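Local coordinates for outer membrane protein Omp121 (Bacteroides thetaiotaomicron, PDB 5FQ8) that probably imports a nutrient across the bacterial outer membrane as a TonB-dependent receptor, a beta barrel closed by a plug domain, at residues I815-M829 and L899-G913. Numbering follows the deposited sequence.
Sequences ISLGIDFDIRQGGVM and LVDKSYVKLRSVVLG
D822 and R908 meet across two antiparallel barrel strands. R908 NH1 gives a salt-bridged hydrogen bond of 3.0 Å to D822 OD2. The carboxylate and guanidinium planes stand 75° apart. R824 grips the same carboxylate side-on. Its NE points nearly straight at D822 OD1 (3.2 Å), and its NH2 reaches D822 OD2. Both arginines approach OD2 from the same face of the carboxylate. Y904 OH lies over one face of the R824 guanidinium, 3.1 Å from R824 NE, but is not hydrogen-bonded to it. The R824 chain runs extended from CG to NE, which carries the guanidinium along the Y904 side chain. A leucine in place of R824 would probably cost D822 the side-on grip and take the flat group from beside the Y904 hydroxyl.

This buried polar face contrasts with the looser, partly exposed one formed by L817, I819, F821, V905, L907, V910 and L912. There L907 CD1 sits over the F821 ring, 4.0 Å from its centroid, in a CH-pi contact. I823 is on the same face but buried, its CG1 3.6 Å from V905 CG1. Near V910 lies a bound detergent, consistent with a lipid-facing side of the barrel.

Backbone hydrogen bonds join the strands from S816-G913 to R824-Y904. A beta bulge at R908, the extra residue between the pairs D820-S909 and F821-L907, shifts the register by one. Beyond G826 and G827 a short second pairing joins M829 to V900. On the opposite strand an Asx turn follows V900: D901 OD1 accepts from S903 N (2.9 Å).

On the polar face, E952 pairs with K906 and R908, and R824 bonds to S74 OG and the I73 carbonyl of the plug domain, so this face looks into the barrel. Strand 802-812 flanks 815-825, and strand 928-941 flanks 904-913.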
ATOM      1  N   ILE B 815      18.691 -55.949  -1.347  1.00 35.84           N
ATOM      2  CA  ILE B 815      19.413 -54.687  -1.403  1.00 35.16           C
ATOM      3  C   ILE B 815      19.332 -54.112  -2.807  1.00 34.77           C
ATOM      4  O   ILE B 815      19.293 -54.849  -3.793  1.00 35.15           O
ATOM      5  CB  ILE B 815      20.869 -54.892  -0.955  1.00 35.42           C
ATOM      6  CG1 ILE B 815      20.896 -55.374   0.481  1.00 35.80           C
ATOM      7  CG2 ILE B 815      21.669 -53.618  -1.057  1.00 34.77           C
ATOM      8  CD1 ILE B 815      21.347 -56.758   0.603  1.00 36.66           C
ATOM      9  N   SER B 816      19.244 -52.786  -2.890  1.00 34.03           N
ATOM     10  CA  SER B 816      19.264 -52.063  -4.154  1.00 33.61           C
ATOM     11  C   SER B 816      20.326 -50.977  -4.085  1.00 33.12           C
ATOM     12  O   SER B 816      20.650 -50.479  -3.009  1.00 32.92           O
ATOM     13  CB  SER B 816      17.910 -51.445  -4.465  1.00 33.19           C
ATOM     14  OG  SER B 816      16.884 -52.121  -3.766  1.00 36.85           O
ATOM     15  N   LEU B 817      20.901 -50.638  -5.229  1.00 32.98           N
ATOM     16  CA  LEU B 817      21.800 -49.497  -5.300  1.00 32.49           C
ATOM     17  C   LEU B 817      21.634 -48.808  -6.637  1.00 32.14           C
ATOM     18  O   LEU B 817      21.544 -49.461  -7.674  1.00 32.49           O
ATOM     19  CB  LEU B 817      23.253 -49.893  -5.111  1.00 32.85           C
ATOM     20  CG  LEU B 817      24.181 -48.713  -4.907  1.00 32.38           C
ATOM     21  CD1 LEU B 817      23.715 -47.968  -3.714  1.00 31.97           C
ATOM     22  CD2 LEU B 817      25.555 -49.214  -4.662  1.00 32.82           C
ATOM     23  N   GLY B 818      21.582 -47.489  -6.597  1.00 31.50           N
ATOM     24  CA  GLY B 818      21.443 -46.698  -7.800  1.00 31.15           C
ATOM     25  C   GLY B 818      22.392 -45.528  -7.786  1.00 30.72           C
ATOM     26  O   GLY B 818      22.531 -44.840  -6.777  1.00 30.39           O
ATOM     27  N   ILE B 819      23.079 -45.311  -8.897  1.00 30.75           N
ATOM     28  CA  ILE B 819      24.080 -44.263  -8.998  1.00 32.69           C
ATOM     29  C   ILE B 819      23.883 -43.588 -10.337  1.00 30.19           C
ATOM     30  O   ILE B 819      24.036 -44.232 -11.379  1.00 30.58           O
ATOM     31  CB  ILE B 819      25.507 -44.810  -8.884  1.00 30.85           C
ATOM     32  CG1 ILE B 819      25.687 -45.500  -7.547  1.00 31.13           C
ATOM     33  CG2 ILE B 819      26.478 -43.688  -8.953  1.00 30.52           C
ATOM     34  CD1 ILE B 819      27.090 -45.909  -7.270  1.00 31.53           C
ATOM     35  N   ASP B 820      23.533 -42.308 -10.321  1.00 29.62           N
ATOM     36  CA  ASP B 820      23.297 -41.571 -11.550  1.00 29.39           C
ATOM     37  C   ASP B 820      24.244 -40.384 -11.647  1.00 29.06           C
ATOM     38  O   ASP B 820      24.477 -39.681 -10.662  1.00 28.74           O
ATOM     39  CB  ASP B 820      21.851 -41.121 -11.625  1.00 29.06           C
ATOM     40  CG  ASP B 820      20.910 -42.239 -11.374  1.00 53.02           C
ATOM     41  OD1 ASP B 820      20.797 -42.646 -10.208  1.00 48.84           O
ATOM     42  OD2 ASP B 820      20.301 -42.724 -12.342  1.00 51.10           O
ATOM     43  N   PHE B 821      24.793 -40.176 -12.833  1.00 29.18           N
ATOM     44  CA  PHE B 821      25.689 -39.069 -13.100  1.00 28.93           C
ATOM     45  C   PHE B 821      25.045 -38.182 -14.135  1.00 28.65           C
ATOM     46  O   PHE B 821      24.511 -38.676 -15.125  1.00 28.89           O
ATOM     47  CB  PHE B 821      27.050 -39.554 -13.594  1.00 29.40           C
ATOM     48  CG  PHE B 821      27.891 -40.127 -12.522  1.00 29.63           C
ATOM     49  CD1 PHE B 821      27.757 -41.435 -12.162  1.00 30.08           C
ATOM     50  CD2 PHE B 821      28.790 -39.350 -11.856  1.00 29.44           C
ATOM     51  CE1 PHE B 821      28.513 -41.957 -11.168  1.00 30.33           C
ATOM     52  CE2 PHE B 821      29.548 -39.869 -10.864  1.00 29.69           C
ATOM     53  CZ  PHE B 821      29.412 -41.173 -10.516  1.00 30.14           C
ATOM     54  N   ASP B 822      25.075 -36.884 -13.887  1.00 28.17           N
ATOM     55  CA  ASP B 822      24.575 -35.892 -14.823  1.00 27.89           C
ATOM     56  C   ASP B 822      25.776 -35.252 -15.479  1.00 27.96           C
ATOM     57  O   ASP B 822      26.722 -34.865 -14.792  1.00 27.89           O
ATOM     58  CB  ASP B 822      23.725 -34.839 -14.120  1.00 27.34           C
ATOM     59  CG  ASP B 822      22.649 -34.278 -15.005  1.00 27.15           C
ATOM     60  OD1 ASP B 822      22.858 -34.211 -16.231  1.00 27.35           O
ATOM     61  OD2 ASP B 822      21.587 -33.908 -14.470  1.00 28.46           O
ATOM     62  N   ILE B 823      25.762 -35.177 -16.802  1.00 28.16           N
ATOM     63  CA  ILE B 823      26.891 -34.620 -17.528  1.00 28.30           C
ATOM     64  C   ILE B 823      26.376 -33.656 -18.576  1.00 28.12           C
ATOM     65  O   ILE B 823      25.739 -34.072 -19.547  1.00 28.35           O
ATOM     66  CB  ILE B 823      27.762 -35.697 -18.176  1.00 28.92           C
ATOM     67  CG1 ILE B 823      28.401 -36.555 -17.100  1.00 29.12           C
ATOM     68  CG2 ILE B 823      28.837 -35.051 -18.999  1.00 29.09           C
ATOM     69  CD1 ILE B 823      27.648 -37.792 -16.831  1.00 29.36           C
ATOM     70  N   ARG B 824      26.660 -32.375 -18.386  1.00 27.76           N
ATOM     71  CA  ARG B 824      26.226 -31.323 -19.292  1.00 27.58           C
ATOM     72  C   ARG B 824      27.445 -30.491 -19.612  1.00 27.64           C
ATOM     73  O   ARG B 824      28.139 -30.040 -18.696  1.00 27.46           O
ATOM     74  CB  ARG B 824      25.136 -30.449 -18.670  1.00 27.05           C
ATOM     75  CG  ARG B 824      24.113 -31.220 -17.867  1.00 26.94           C
ATOM     76  CD  ARG B 824      22.989 -30.358 -17.395  1.00 26.48           C
ATOM     77  NE  ARG B 824      22.029 -31.184 -16.701  1.00 26.46           N
ATOM     78  CZ  ARG B 824      20.860 -30.764 -16.256  1.00 30.70           C
ATOM     79  NH1 ARG B 824      20.494 -29.509 -16.437  1.00 27.33           N
ATOM     80  NH2 ARG B 824      20.061 -31.611 -15.635  1.00 34.92           N
ATOM     81  N   GLN B 825      27.702 -30.294 -20.899  1.00 27.93           N
ATOM     82  CA  GLN B 825      28.942 -29.697 -21.353  1.00 28.13           C
ATOM     83  C   GLN B 825      28.642 -28.604 -22.353  1.00 28.06           C
ATOM     84  O   GLN B 825      27.921 -28.831 -23.329  1.00 28.24           O
ATOM     85  CB  GLN B 825      29.857 -30.746 -21.990  1.00 35.79           C
ATOM     86  CG  GLN B 825      30.417 -31.745 -21.013  1.00 35.46           C
ATOM     87  CD  GLN B 825      31.551 -31.181 -20.182  1.00 36.26           C
ATOM     88  OE1 GLN B 825      32.232 -30.249 -20.608  1.00 37.49           O
ATOM     89  NE2 GLN B 825      31.762 -31.745 -18.989  1.00 28.74           N
ATOM     90  N   GLY B 826      29.209 -27.435 -22.119  1.00 27.85           N
ATOM     91  CA  GLY B 826      29.132 -26.370 -23.089  1.00 27.86           C
ATOM     92  C   GLY B 826      28.206 -25.247 -22.651  1.00 27.33           C
ATOM     93  O   GLY B 826      27.270 -25.432 -21.872  1.00 30.49           O
ATOM     94  N   GLY B 827      28.485 -24.065 -23.177  1.00 27.31           N
ATOM     95  CA  GLY B 827      27.703 -22.895 -22.873  1.00 26.88           C
ATOM     96  C   GLY B 827      28.325 -22.052 -21.782  1.00 26.58           C
ATOM     97  O   GLY B 827      29.393 -22.344 -21.242  1.00 26.71           O
ATOM     98  N   VAL B 828      27.614 -20.983 -21.435  1.00 26.20           N
ATOM     99  CA  VAL B 828      28.156 -19.962 -20.554  1.00 25.96           C
ATOM    100  C   VAL B 828      27.013 -19.290 -19.815  1.00 25.49           C
ATOM    101  O   VAL B 828      25.874 -19.290 -20.267  1.00 25.40           O
ATOM    102  CB  VAL B 828      29.004 -18.957 -21.371  1.00 49.39           C
ATOM    103  CG1 VAL B 828      28.130 -18.047 -22.169  1.00 26.13           C
ATOM    104  CG2 VAL B 828      29.923 -18.183 -20.489  1.00 33.22           C
ATOM    105  N   MET B 829      27.326 -18.727 -18.655  1.00 25.24           N
ATOM    106  CA  MET B 829      26.333 -18.058 -17.839  1.00 25.70           C
ATOM    107  C   MET B 829      27.004 -16.934 -17.066  1.00 27.57           C
ATOM    108  O   MET B 829      28.170 -17.050 -16.696  1.00 39.28           O
ATOM    109  CB  MET B 829      25.669 -19.055 -16.884  1.00 25.95           C
ATOM    110  CG  MET B 829      26.624 -19.628 -15.847  1.00 24.71           C
ATOM    111  SD  MET B 829      25.918 -20.855 -14.756  1.00 28.94           S
ATOM    112  CE  MET B 829      24.416 -20.071 -14.266  1.00 28.77           C
ATOM    113  N   LEU B 899      31.437 -14.047 -17.519  1.00 25.49           N
ATOM    114  CA  LEU B 899      30.737 -15.163 -18.128  1.00 25.52           C
ATOM    115  C   LEU B 899      31.518 -16.436 -17.839  1.00 25.73           C
ATOM    116  O   LEU B 899      32.710 -16.524 -18.150  1.00 26.09           O
ATOM    117  CB  LEU B 899      30.579 -14.940 -19.622  1.00 25.78           C
ATOM    118  CG  LEU B 899      29.611 -13.818 -19.937  1.00 25.57           C
ATOM    119  CD1 LEU B 899      29.680 -13.471 -21.379  1.00 25.91           C
ATOM    120  CD2 LEU B 899      28.224 -14.254 -19.580  1.00 25.23           C
ATOM    121  N   VAL B 900      30.849 -17.412 -17.229  1.00 29.87           N
ATOM    122  CA  VAL B 900      31.482 -18.605 -16.685  1.00 25.72           C
ATOM    123  C   VAL B 900      30.950 -19.842 -17.392  1.00 25.87           C
ATOM    124  O   VAL B 900      29.773 -19.905 -17.757  1.00 25.69           O
ATOM    125  CB  VAL B 900      31.237 -18.674 -15.171  1.00 25.42           C
ATOM    126  CG1 VAL B 900      31.551 -20.037 -14.632  1.00 25.58           C
ATOM    127  CG2 VAL B 900      32.069 -17.625 -14.498  1.00 25.41           C
ATOM    128  N   ASP B 901      31.830 -20.825 -17.583  1.00 30.28           N
ATOM    129  CA  ASP B 901      31.473 -22.060 -18.268  1.00 31.35           C
ATOM    130  C   ASP B 901      30.386 -22.817 -17.511  1.00 26.19           C
ATOM    131  O   ASP B 901      30.492 -23.047 -16.307  1.00 26.04           O
ATOM    132  CB  ASP B 901      32.726 -22.925 -18.425  1.00 34.18           C
ATOM    133  CG  ASP B 901      32.562 -24.036 -19.442  1.00 33.79           C
ATOM    134  OD1 ASP B 901      31.461 -24.603 -19.570  1.00 34.07           O
ATOM    135  OD2 ASP B 901      33.561 -24.355 -20.111  1.00 27.76           O
ATOM    136  N   LYS B 902      29.357 -23.230 -18.243  1.00 26.18           N
ATOM    137  CA  LYS B 902      28.176 -23.898 -17.718  1.00 25.96           C
ATOM    138  C   LYS B 902      28.407 -25.378 -17.454  1.00 26.23           C
ATOM    139  O   LYS B 902      27.574 -26.013 -16.808  1.00 26.08           O
ATOM    140  CB  LYS B 902      27.028 -23.725 -18.714  1.00 25.91           C
ATOM    141  CG  LYS B 902      25.744 -23.142 -18.187  1.00 25.49           C
ATOM    142  CD  LYS B 902      24.770 -22.903 -19.329  1.00 25.53           C
ATOM    143  CE  LYS B 902      23.304 -23.012 -18.893  1.00 26.63           C
ATOM    144  NZ  LYS B 902      23.032 -22.295 -17.619  1.00 29.96           N
ATOM    145  N   SER B 903      29.527 -25.922 -17.908  1.00 28.82           N
ATOM    146  CA  SER B 903      29.717 -27.361 -17.973  1.00 27.00           C
ATOM    147  C   SER B 903      29.937 -27.945 -16.591  1.00 26.92           C
ATOM    148  O   SER B 903      30.547 -27.316 -15.725  1.00 29.27           O
ATOM    149  CB  SER B 903      30.906 -27.679 -18.875  1.00 27.51           C
ATOM    150  OG  SER B 903      30.667 -27.250 -20.202  1.00 27.65           O
ATOM    151  N   TYR B 904      29.417 -29.155 -16.385  1.00 27.06           N
ATOM    152  CA  TYR B 904      29.663 -29.877 -15.143  1.00 30.77           C
ATOM    153  C   TYR B 904      29.383 -31.364 -15.323  1.00 32.61           C
ATOM    154  O   TYR B 904      28.640 -31.777 -16.214  1.00 28.77           O
ATOM    155  CB  TYR B 904      28.839 -29.309 -13.969  1.00 31.78           C
ATOM    156  CG  TYR B 904      27.320 -29.411 -14.073  1.00 29.37           C
ATOM    157  CD1 TYR B 904      26.658 -30.596 -13.780  1.00 26.90           C
ATOM    158  CD2 TYR B 904      26.551 -28.300 -14.416  1.00 26.02           C
ATOM    159  CE1 TYR B 904      25.288 -30.682 -13.859  1.00 26.33           C
ATOM    160  CE2 TYR B 904      25.185 -28.379 -14.495  1.00 25.83           C
ATOM    161  CZ  TYR B 904      24.552 -29.573 -14.212  1.00 25.98           C
ATOM    162  OH  TYR B 904      23.185 -29.652 -14.285  1.00 25.83           O
ATOM    163  N   VAL B 905      30.036 -32.161 -14.480  1.00 27.68           N
ATOM    164  CA  VAL B 905      29.667 -33.550 -14.233  1.00 27.97           C
ATOM    165  C   VAL B 905      29.183 -33.616 -12.799  1.00 27.71           C
ATOM    166  O   VAL B 905      29.828 -33.072 -11.901  1.00 27.58           O
ATOM    167  CB  VAL B 905      30.825 -34.547 -14.443  1.00 28.55           C
ATOM    168  CG1 VAL B 905      30.338 -35.929 -14.165  1.00 28.84           C
ATOM    169  CG2 VAL B 905      31.381 -34.483 -15.854  1.00 28.87           C
ATOM    170  N   LYS B 906      28.058 -34.279 -12.577  1.00 27.66           N
ATOM    171  CA  LYS B 906      27.467 -34.297 -11.249  1.00 27.43           C
ATOM    172  C   LYS B 906      27.095 -35.708 -10.819  1.00 33.22           C
ATOM    173  O   LYS B 906      26.432 -36.435 -11.562  1.00 44.32           O
ATOM    174  CB  LYS B 906      26.238 -33.396 -11.202  1.00 26.94           C
ATOM    175  CG  LYS B 906      26.103 -32.658  -9.909  1.00 26.60           C
ATOM    176  CD  LYS B 906      24.898 -31.771  -9.917  1.00 26.16           C
ATOM    177  CE  LYS B 906      25.246 -30.369 -10.286  1.00 25.87           C
ATOM    178  NZ  LYS B 906      24.013 -29.571 -10.317  1.00 25.49           N
ATOM    179  N   LEU B 907      27.524 -36.087  -9.619  1.00 27.88           N
ATOM    180  CA  LEU B 907      26.911 -37.204  -8.920  1.00 28.10           C
ATOM    181  C   LEU B 907      25.505 -36.791  -8.502  1.00 27.71           C
ATOM    182  O   LEU B 907      25.289 -36.289  -7.396  1.00 27.47           O
ATOM    183  CB  LEU B 907      27.755 -37.620  -7.720  1.00 28.34           C
ATOM    184  CG  LEU B 907      27.261 -38.870  -6.987  1.00 28.67           C
ATOM    185  CD1 LEU B 907      26.902 -39.968  -7.957  1.00 29.05           C
ATOM    186  CD2 LEU B 907      28.290 -39.366  -6.008  1.00 29.02           C
ATOM    187  N   ARG B 908      24.544 -36.989  -9.400  1.00 28.51           N
ATOM    188  CA  ARG B 908      23.192 -36.487  -9.197  1.00 27.33           C
ATOM    189  C   ARG B 908      22.541 -37.114  -7.972  1.00 27.40           C
ATOM    190  O   ARG B 908      22.112 -36.408  -7.060  1.00 27.09           O
ATOM    191  CB  ARG B 908      22.370 -36.760 -10.450  1.00 27.41           C
ATOM    192  CG  ARG B 908      21.042 -36.066 -10.513  1.00 33.75           C
ATOM    193  CD  ARG B 908      21.132 -34.781 -11.296  1.00 30.50           C
ATOM    194  NE  ARG B 908      21.294 -33.660 -10.394  1.00 32.80           N
ATOM    195  CZ  ARG B 908      21.439 -32.407 -10.772  1.00 26.11           C
ATOM    196  NH1 ARG B 908      21.447 -32.097 -12.051  1.00 26.01           N
ATOM    197  NH2 ARG B 908      21.590 -31.477  -9.857  1.00 27.00           N
ATOM    198  N   SER B 909      22.470 -38.445  -7.924  1.00 34.85           N
ATOM    199  CA  SER B 909      21.811 -39.143  -6.826  1.00 28.01           C
ATOM    200  C   SER B 909      22.462 -40.488  -6.562  1.00 28.58           C
ATOM    201  O   SER B 909      23.014 -41.118  -7.464  1.00 28.92           O
ATOM    202  CB  SER B 909      20.337 -39.366  -7.128  1.00 27.96           C
ATOM    203  OG  SER B 909      20.192 -40.198  -8.259  1.00 33.60           O
ATOM    204  N   VAL B 910      22.372 -40.934  -5.314  1.00 28.73           N
ATOM    205  CA  VAL B 910      22.722 -42.298  -4.921  1.00 29.32           C
ATOM    206  C   VAL B 910      21.675 -42.799  -3.933  1.00 29.43           C
ATOM    207  O   VAL B 910      21.451 -42.172  -2.896  1.00 29.18           O
ATOM    208  CB  VAL B 910      24.124 -42.375  -4.296  1.00 29.53           C
ATOM    209  CG1 VAL B 910      24.380 -43.765  -3.768  1.00 30.15           C
ATOM    210  CG2 VAL B 910      25.169 -42.007  -5.299  1.00 29.52           C
ATOM    211  N   VAL B 911      21.047 -43.936  -4.234  1.00 29.84           N
ATOM    212  CA  VAL B 911      19.995 -44.502  -3.390  1.00 30.01           C
ATOM    213  C   VAL B 911      20.359 -45.928  -2.981  1.00 30.69           C
ATOM    214  O   VAL B 911      20.513 -46.801  -3.838  1.00 31.08           O
ATOM    215  CB  VAL B 911      18.634 -44.497  -4.101  1.00 29.90           C
ATOM    216  CG1 VAL B 911      17.556 -44.760  -3.103  1.00 29.98           C
ATOM    217  CG2 VAL B 911      18.404 -43.191  -4.777  1.00 29.31           C
ATOM    218  N   LEU B 912      20.448 -46.173  -1.677  1.00 32.40           N
ATOM    219  CA  LEU B 912      20.713 -47.498  -1.127  1.00 31.54           C
ATOM    220  C   LEU B 912      19.451 -47.988  -0.431  1.00 31.73           C
ATOM    221  O   LEU B 912      19.083 -47.481   0.631  1.00 31.55           O
ATOM    222  CB  LEU B 912      21.894 -47.466  -0.162  1.00 31.71           C
ATOM    223  CG  LEU B 912      22.219 -48.788   0.529  1.00 32.43           C
ATOM    224  CD1 LEU B 912      22.441 -49.815  -0.515  1.00 32.88           C
ATOM    225  CD2 LEU B 912      23.428 -48.705   1.412  1.00 32.61           C
ATOM    226  N   GLY B 913      18.801 -48.979  -1.011  1.00 32.12           N
ATOM    227  CA  GLY B 913      17.541 -49.488  -0.489  1.00 32.35           C
ATOM    228  C   GLY B 913      17.675 -50.893   0.065  1.00 33.11           C
ATOM    229  O   GLY B 913      18.343 -51.740  -0.530  1.00 34.12           O
TER